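Local coordinates for protein phosphoribosylaminoimidazole-succinocarboxamide synthase (Ehrlichia chaffeensis str. Arkansas, PDB 3KRE) that catalyses the ATP-dependent joining of L-aspartate to carboxyaminoimidazole ribonucleotide, giving SAICAR in de novo purine biosynthesis, at residues S76-K88 and L175-F187. Numbering follows the deposited sequence. Where two conformers were deposited one is given.
Sequences SFLMKKLIDKGIK and LSLKINNILSELF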
ATOM      1  N   SER A  76       8.858  -0.353  -5.597  1.00  6.56           N
ATOM      2  CA  SER A  76       9.267  -0.701  -6.947  0.50  6.02           C
ATOM      3  C   SER A  76       9.555  -2.209  -7.047  1.00  6.08           C
ATOM      4  O   SER A  76       9.119  -2.844  -8.002  1.00  5.22           O
ATOM      5  CB  SER A  76      10.468   0.146  -7.385  0.50  6.33           C
ATOM      6  OG  SER A  76      11.567  -0.003  -6.507  0.50  4.03           O
ATOM      7  N   PHE A  77      10.258  -2.766  -6.047  1.00  5.48           N
ATOM      8  CA  PHE A  77      10.560  -4.179  -6.011  1.00  5.23           C
ATOM      9  C   PHE A  77       9.303  -5.030  -6.020  1.00  5.70           C
ATOM     10  O   PHE A  77       9.193  -5.978  -6.801  1.00  6.20           O
ATOM     11  CB  PHE A  77      11.438  -4.514  -4.780  1.00  5.22           C
ATOM     12  CG  PHE A  77      11.812  -5.949  -4.675  1.00  6.53           C
ATOM     13  CD1 PHE A  77      12.927  -6.449  -5.352  1.00 10.19           C
ATOM     14  CD2 PHE A  77      11.046  -6.813  -3.916  1.00  6.12           C
ATOM     15  CE1 PHE A  77      13.273  -7.771  -5.246  1.00 10.55           C
ATOM     16  CE2 PHE A  77      11.365  -8.124  -3.827  1.00  9.35           C
ATOM     17  CZ  PHE A  77      12.480  -8.615  -4.484  1.00 11.65           C
ATOM     18  N   LEU A  78       8.391  -4.743  -5.094  1.00  4.34           N
ATOM     19  CA  LEU A  78       7.137  -5.499  -4.974  1.00  5.73           C
ATOM     20  C   LEU A  78       6.182  -5.292  -6.168  1.00  6.06           C
ATOM     21  O   LEU A  78       5.530  -6.255  -6.629  1.00  5.48           O
ATOM     22  CB  LEU A  78       6.436  -5.159  -3.648  1.00  5.48           C
ATOM     23  CG  LEU A  78       7.201  -5.634  -2.379  1.00  5.35           C
ATOM     24  CD1 LEU A  78       6.487  -5.158  -1.112  1.00  4.14           C
ATOM     25  CD2 LEU A  78       7.527  -7.200  -2.292  1.00  3.59           C
ATOM     26  N   MET A  79       6.139  -4.081  -6.714  1.00  5.20           N
ATOM     27  CA  MET A  79       5.361  -3.856  -7.939  1.00  7.27           C
ATOM     28  C   MET A  79       5.850  -4.806  -9.053  1.00  6.24           C
ATOM     29  O   MET A  79       5.059  -5.479  -9.706  1.00  6.02           O
ATOM     30  CB  MET A  79       5.477  -2.388  -8.421  1.00  7.22           C
ATOM     31  CG  MET A  79       4.736  -1.323  -7.569  1.00  8.99           C
ATOM     32  SD  MET A  79       2.997  -1.211  -8.011  1.00 10.63           S
ATOM     33  CE  MET A  79       2.348  -0.168  -6.697  1.00  6.38           C
ATOM     34  N   LYS A  80       7.163  -4.869  -9.255  1.00  6.87           N
ATOM     35  CA  LYS A  80       7.731  -5.733 -10.252  1.00  7.23           C
ATOM     36  C   LYS A  80       7.461  -7.212  -9.982  1.00  7.11           C
ATOM     37  O   LYS A  80       7.182  -7.943 -10.919  1.00  6.62           O
ATOM     38  CB  LYS A  80       9.231  -5.457 -10.398  1.00  7.95           C
ATOM     39  CG  LYS A  80       9.956  -6.373 -11.332  1.00 11.09           C
ATOM     40  CD  LYS A  80       9.417  -6.276 -12.786  1.00 12.45           C
ATOM     41  CE  LYS A  80      10.432  -6.789 -13.785  1.00 15.78           C
ATOM     42  NZ  LYS A  80      10.699  -8.247 -13.564  1.00 17.18           N
ATOM     43  N   LYS A  81       7.531  -7.650  -8.720  1.00  6.18           N
ATOM     44  CA  LYS A  81       7.120  -9.011  -8.378  1.00  6.47           C
ATOM     45  C   LYS A  81       5.675  -9.304  -8.748  1.00  5.80           C
ATOM     46  O   LYS A  81       5.355 -10.388  -9.231  1.00  6.29           O
ATOM     47  CB  LYS A  81       7.351  -9.258  -6.901  1.00  6.99           C
ATOM     48  CG  LYS A  81       8.821  -9.379  -6.494  1.00  8.79           C
ATOM     49  CD  LYS A  81       9.490 -10.490  -7.247  1.00 13.34           C
ATOM     50  CE  LYS A  81      10.896 -10.735  -6.786  1.00 17.01           C
ATOM     51  NZ  LYS A  81      11.287 -12.146  -7.101  1.00 20.18           N
ATOM     52  N   LEU A  82       4.808  -8.327  -8.555  1.00  5.79           N
ATOM     53  CA  LEU A  82       3.401  -8.466  -8.907  1.00  5.46           C
ATOM     54  C   LEU A  82       3.206  -8.433 -10.408  1.00  4.92           C
ATOM     55  O   LEU A  82       2.475  -9.247 -10.932  1.00  4.40           O
ATOM     56  CB  LEU A  82       2.543  -7.413  -8.221  1.00  5.67           C
ATOM     57  CG  LEU A  82       2.482  -7.502  -6.691  1.00  8.12           C
ATOM     58  CD1 LEU A  82       1.725  -6.282  -6.120  1.00  9.12           C
ATOM     59  CD2 LEU A  82       1.806  -8.820  -6.244  1.00  4.58           C
ATOM     60  N   ILE A  83       3.903  -7.536 -11.104  1.00  3.72           N
ATOM     61  CA  ILE A  83       3.898  -7.546 -12.585  1.00  4.96           C
ATOM     62  C   ILE A  83       4.330  -8.884 -13.164  1.00  5.19           C
ATOM     63  O   ILE A  83       3.715  -9.385 -14.113  1.00  5.48           O
ATOM     64  CB  ILE A  83       4.812  -6.451 -13.137  1.00  4.78           C
ATOM     65  CG1 ILE A  83       4.238  -5.062 -12.765  1.00  6.46           C
ATOM     66  CG2 ILE A  83       4.992  -6.590 -14.664  1.00  4.78           C
ATOM     67  CD1 ILE A  83       5.252  -3.951 -12.891  1.00  5.61           C
ATOM     68  N   ASP A  84       5.359  -9.492 -12.587  1.00  6.42           N
ATOM     69  CA  ASP A  84       5.839 -10.817 -13.010  1.00  7.47           C
ATOM     70  C   ASP A  84       4.781 -11.887 -12.926  1.00  8.51           C
ATOM     71  O   ASP A  84       4.865 -12.856 -13.653  1.00  8.67           O
ATOM     72  CB  ASP A  84       7.029 -11.308 -12.175  1.00  8.36           C
ATOM     73  CG  ASP A  84       8.268 -10.476 -12.349  1.00 11.00           C
ATOM     74  OD1 ASP A  84       8.314  -9.631 -13.301  1.00 12.13           O
ATOM     75  OD2 ASP A  84       9.196 -10.648 -11.488  1.00  9.50           O
ATOM     76  N   LYS A  85       3.800 -11.743 -12.042  1.00  8.47           N
ATOM     77  CA  LYS A  85       2.672 -12.678 -11.950  1.00  8.93           C
ATOM     78  C   LYS A  85       1.415 -12.210 -12.672  1.00  9.38           C
ATOM     79  O   LYS A  85       0.372 -12.810 -12.496  1.00  8.98           O
ATOM     80  CB  LYS A  85       2.296 -12.960 -10.476  1.00 10.15           C
ATOM     81  CG  LYS A  85       3.414 -13.463  -9.633  1.00 12.84           C
ATOM     82  CD  LYS A  85       3.770 -14.883  -9.985  1.00 16.96           C
ATOM     83  CE  LYS A  85       4.681 -15.498  -8.914  1.00 19.53           C
ATOM     84  NZ  LYS A  85       5.342 -16.754  -9.369  1.00 22.87           N
ATOM     85  N   GLY A  86       1.513 -11.155 -13.476  1.00  8.05           N
ATOM     86  CA  GLY A  86       0.439 -10.713 -14.323  1.00  8.61           C
ATOM     87  C   GLY A  86      -0.485  -9.663 -13.739  1.00  7.50           C
ATOM     88  O   GLY A  86      -1.529  -9.361 -14.324  1.00  8.84           O
ATOM     89  N   ILE A  87      -0.107  -9.100 -12.605  1.00  6.73           N
ATOM     90  CA  ILE A  87      -0.868  -7.990 -12.039  1.00  5.81           C
ATOM     91  C   ILE A  87      -0.531  -6.697 -12.802  1.00  5.66           C
ATOM     92  O   ILE A  87       0.654  -6.409 -13.052  1.00  4.89           O
ATOM     93  CB  ILE A  87      -0.564  -7.797 -10.537  1.00  5.31           C
ATOM     94  CG1 ILE A  87      -0.853  -9.087  -9.721  1.00  8.41           C
ATOM     95  CG2 ILE A  87      -1.339  -6.613 -10.004  1.00  3.84           C
ATOM     96  CD1 ILE A  87      -2.334  -9.595  -9.697  1.00  9.75           C
ATOM     97  N   LYS A  88      -1.574  -5.968 -13.219  1.00  5.08           N
ATOM     98  CA  LYS A  88      -1.420  -4.691 -13.912  1.00  5.72           C
ATOM     99  C   LYS A  88      -1.150  -3.616 -12.869  1.00  4.83           C
ATOM    100  O   LYS A  88      -1.886  -3.524 -11.874  1.00  4.28           O
ATOM    101  CB  LYS A  88      -2.688  -4.367 -14.711  1.00  6.31           C
ATOM    102  CG  LYS A  88      -3.029  -5.425 -15.739  1.00  8.80           C
ATOM    103  CD  LYS A  88      -4.275  -5.139 -16.586  1.00 12.36           C
ATOM    104  CE  LYS A  88      -4.566  -6.363 -17.475  1.00 13.90           C
ATOM    105  NZ  LYS A  88      -5.750  -6.123 -18.364  1.00 13.92           N
ATOM    106  N   LEU A 175      -8.347  -9.686  -7.558  1.00  6.25           N
ATOM    107  CA  LEU A 175      -6.980  -9.154  -7.669  1.00  5.53           C
ATOM    108  C   LEU A 175      -6.364  -8.973  -6.289  1.00  6.05           C
ATOM    109  O   LEU A 175      -5.185  -9.290  -6.096  1.00  6.88           O
ATOM    110  CB  LEU A 175      -6.958  -7.805  -8.428  1.00  6.23           C
ATOM    111  CG  LEU A 175      -7.276  -7.860  -9.920  1.00  7.07           C
ATOM    112  CD1 LEU A 175      -7.387  -6.406 -10.519  1.00  8.06           C
ATOM    113  CD2 LEU A 175      -6.227  -8.716 -10.711  1.00  8.23           C
ATOM    114  N   SER A 176      -7.146  -8.431  -5.349  1.00  6.23           N
ATOM    115  CA  SER A 176      -6.670  -8.212  -3.983  1.00  6.87           C
ATOM    116  C   SER A 176      -6.257  -9.510  -3.324  1.00  6.53           C
ATOM    117  O   SER A 176      -5.193  -9.582  -2.680  1.00  7.50           O
ATOM    118  CB  SER A 176      -7.722  -7.435  -3.146  1.00  6.34           C
ATOM    119  OG  SER A 176      -7.864  -6.125  -3.658  1.00  7.11           O
ATOM    120  N   LEU A 177      -7.062 -10.560  -3.458  1.00  6.55           N
ATOM    121  CA  LEU A 177      -6.716 -11.857  -2.908  1.00  6.74           C
ATOM    122  C   LEU A 177      -5.497 -12.493  -3.615  1.00  7.36           C
ATOM    123  O   LEU A 177      -4.682 -13.164  -2.972  1.00  7.35           O
ATOM    124  CB  LEU A 177      -7.940 -12.802  -2.961  1.00  7.23           C
ATOM    125  CG  LEU A 177      -9.091 -12.332  -2.069  1.00  9.47           C
ATOM    126  CD1 LEU A 177     -10.378 -13.175  -2.250  1.00 12.23           C
ATOM    127  CD2 LEU A 177      -8.586 -12.343  -0.585  1.00  7.70           C
ATOM    128  N   LYS A 178      -5.387 -12.318  -4.928  1.00  6.79           N
ATOM    129  CA  LYS A 178      -4.238 -12.846  -5.669  1.00  7.29           C
ATOM    130  C   LYS A 178      -2.961 -12.119  -5.199  1.00  5.99           C
ATOM    131  O   LYS A 178      -1.931 -12.758  -4.936  1.00  6.70           O
ATOM    132  CB  LYS A 178      -4.436 -12.691  -7.185  1.00  7.66           C
ATOM    133  CG  LYS A 178      -3.260 -13.173  -8.072  1.00 12.66           C
ATOM    134  CD  LYS A 178      -3.634 -13.211  -9.608  1.00 17.81           C
ATOM    135  CE  LYS A 178      -2.345 -13.347 -10.502  1.00 18.37           C
ATOM    136  NZ  LYS A 178      -2.619 -13.327 -11.972  1.00 21.27           N
ATOM    137  N   ILE A 179      -3.063 -10.811  -5.069  1.00  6.47           N
ATOM    138  CA  ILE A 179      -1.950  -9.989  -4.568  1.00  5.46           C
ATOM    139  C   ILE A 179      -1.578 -10.449  -3.163  1.00  6.26           C
ATOM    140  O   ILE A 179      -0.388 -10.579  -2.835  1.00  3.51           O
ATOM    141  CB  ILE A 179      -2.293  -8.463  -4.641  1.00  5.53           C
ATOM    142  CG1 ILE A 179      -2.332  -8.007  -6.094  1.00  6.57           C
ATOM    143  CG2 ILE A 179      -1.251  -7.616  -3.832  1.00  4.38           C
ATOM    144  CD1 ILE A 179      -3.075  -6.692  -6.363  1.00  6.72           C
ATOM    145  N   ASN A 180      -2.585 -10.688  -2.315  1.00  5.90           N
ATOM    146  CA  ASN A 180      -2.331 -11.197  -0.978  1.00  6.47           C
ATOM    147  C   ASN A 180      -1.544 -12.512  -1.046  1.00  6.57           C
ATOM    148  O   ASN A 180      -0.564 -12.692  -0.337  1.00  6.67           O
ATOM    149  CB  ASN A 180      -3.645 -11.387  -0.222  1.00  6.60           C
ATOM    150  CG  ASN A 180      -3.440 -11.829   1.243  1.00  7.11           C
ATOM    151  OD1 ASN A 180      -2.499 -11.402   1.918  1.00  7.34           O
ATOM    152  ND2 ASN A 180      -4.341 -12.697   1.732  1.00  4.63           N
ATOM    153  N   ASN A 181      -1.969 -13.439  -1.899  1.00  6.53           N
ATOM    154  CA  ASN A 181      -1.253 -14.712  -2.004  1.00  7.74           C
ATOM    155  C   ASN A 181       0.196 -14.528  -2.438  1.00  5.74           C
ATOM    156  O   ASN A 181       1.088 -15.110  -1.842  1.00  5.49           O
ATOM    157  CB  ASN A 181      -1.925 -15.644  -2.991  1.00  9.01           C
ATOM    158  CG  ASN A 181      -3.259 -16.146  -2.489  1.00 14.06           C
ATOM    159  OD1 ASN A 181      -3.517 -16.153  -1.286  1.00 17.17           O
ATOM    160  ND2 ASN A 181      -4.110 -16.606  -3.416  1.00 16.20           N
ATOM    161  N   ILE A 182       0.405 -13.742  -3.480  1.00  5.84           N
ATOM    162  CA  ILE A 182       1.765 -13.481  -3.993  1.00  5.67           C
ATOM    163  C   ILE A 182       2.673 -12.823  -2.955  1.00  5.80           C
ATOM    164  O   ILE A 182       3.797 -13.308  -2.652  1.00  7.00           O
ATOM    165  CB  ILE A 182       1.742 -12.604  -5.256  1.00  5.74           C
ATOM    166  CG1 ILE A 182       0.953 -13.303  -6.389  1.00  5.87           C
ATOM    167  CG2 ILE A 182       3.184 -12.277  -5.669  1.00  4.71           C
ATOM    168  CD1 ILE A 182       0.469 -12.307  -7.475  1.00  6.60           C
ATOM    169  N   LEU A 183       2.187 -11.729  -2.376  1.00  5.61           N
ATOM    170  CA  LEU A 183       2.965 -11.022  -1.342  1.00  6.10           C
ATOM    171  C   LEU A 183       3.176 -11.869  -0.091  1.00  6.76           C
ATOM    172  O   LEU A 183       4.262 -11.848   0.496  1.00  6.80           O
ATOM    173  CB  LEU A 183       2.297  -9.696  -0.959  1.00  5.35           C
ATOM    174  CG  LEU A 183       2.155  -8.624  -2.030  1.00  4.91           C
ATOM    175  CD1 LEU A 183       1.506  -7.342  -1.487  1.00  4.64           C
ATOM    176  CD2 LEU A 183       3.549  -8.293  -2.611  1.00  4.96           C
ATOM    177  N   SER A 184       2.137 -12.587   0.346  1.00  7.34           N
ATOM    178  CA  SER A 184       2.264 -13.423   1.541  1.00  7.26           C
ATOM    179  C   SER A 184       3.360 -14.455   1.357  1.00  6.88           C
ATOM    180  O   SER A 184       4.155 -14.688   2.247  1.00  6.34           O
ATOM    181  CB  SER A 184       0.942 -14.136   1.901  1.00  7.59           C
ATOM    182  OG  SER A 184       0.026 -13.213   2.395  1.00  9.06           O
ATOM    183  N   GLU A 185       3.427 -15.039   0.180  1.00  6.87           N
ATOM    184  CA  GLU A 185       4.403 -16.079  -0.092  1.00  9.45           C
ATOM    185  C   GLU A 185       5.818 -15.494  -0.153  1.00  8.21           C
ATOM    186  O   GLU A 185       6.772 -16.023   0.436  1.00  7.60           O
ATOM    187  CB  GLU A 185       4.053 -16.817  -1.388  1.00 10.69           C
ATOM    188  CG  GLU A 185       5.104 -17.844  -1.785  1.00 16.33           C
ATOM    189  CD  GLU A 185       4.651 -18.817  -2.867  1.00 25.61           C
ATOM    190  OE1 GLU A 185       3.494 -19.308  -2.816  1.00 31.81           O
ATOM    191  OE2 GLU A 185       5.485 -19.126  -3.747  1.00 29.64           O
ATOM    192  N   LEU A 186       5.948 -14.367  -0.809  1.00  8.16           N
ATOM    193  CA  LEU A 186       7.289 -13.836  -0.982  1.00  9.48           C
ATOM    194  C   LEU A 186       7.836 -13.333   0.362  1.00  8.43           C
ATOM    195  O   LEU A 186       9.007 -13.570   0.666  1.00  7.86           O
ATOM    196  CB  LEU A 186       7.320 -12.832  -2.127  1.00 11.14           C
ATOM    197  CG  LEU A 186       6.904 -11.431  -1.990  1.00 14.79           C
ATOM    198  CD1 LEU A 186       8.063 -10.687  -1.336  1.00 17.47           C
ATOM    199  CD2 LEU A 186       6.545 -10.895  -3.425  1.00 15.87           C
ATOM    200  N   PHE A 187       6.975 -12.768   1.206  1.00  7.09           N
ATOM    201  CA  PHE A 187       7.394 -12.363   2.540  1.00  6.69           C
ATOM    202  C   PHE A 187       7.686 -13.566   3.429  1.00  7.34           C
ATOM    203  O   PHE A 187       8.681 -13.592   4.138  1.00  6.83           O
ATOM    204  CB  PHE A 187       6.360 -11.440   3.192  1.00  7.33           C
ATOM    205  CG  PHE A 187       6.459 -10.004   2.756  1.00  7.46           C
ATOM    206  CD1 PHE A 187       7.620  -9.277   2.960  1.00  9.05           C
ATOM    207  CD2 PHE A 187       5.386  -9.365   2.170  1.00  6.86           C
ATOM    208  CE1 PHE A 187       7.704  -7.929   2.585  1.00  6.29           C
ATOM    209  CE2 PHE A 187       5.474  -8.030   1.820  1.00  8.17           C
ATOM    210  CZ  PHE A 187       6.629  -7.334   2.006  1.00  7.22           C
TER
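At the far end of the phenyl ring of Phe187, CZ lies 3.8 Å from Leu78 CD1, the two side chains crossing at about a right angle, while Leu257 of helix 246-257 also packs on both residues. The other methyl of Leu78, CD2, turns to Leu186 CD1 at 3.7 Å; Leu186 CD2 lies against Lys81 CB. One turn on, Leu82 divides its branches likewise, CD1 going to Ile179 CG2 and CD2 to Ile182 CG2 (3.8 Å). Ile182 sends its CD1 alongside the bent chain of Lys85, 3.6 Å from Lys85 CB, so that lysine methylenes border the apolar seam. Beyond the helix end, Ile87 CD1 settles against Ile179 CG1 and the methylenes of Lys178. That lysine, CG anti to the backbone N (chi1 178°) and extended beyond, carries NZ to Lys85 O at 3.1 Å, almost in line with the carbonyl (160°). Gly86, at positive phi, completes a Schellman motif through Ile87 N to Leu82 O and Gly86 N to Ile83 O, turning Ile87 back into the interface. The axes of segments 76-84 and 175-187 come within 10.4 Å at 118°, a largely apolar contact of two helices and the turn ending the first, beside the antiparallel sheet of the SAICAR synthetase fold.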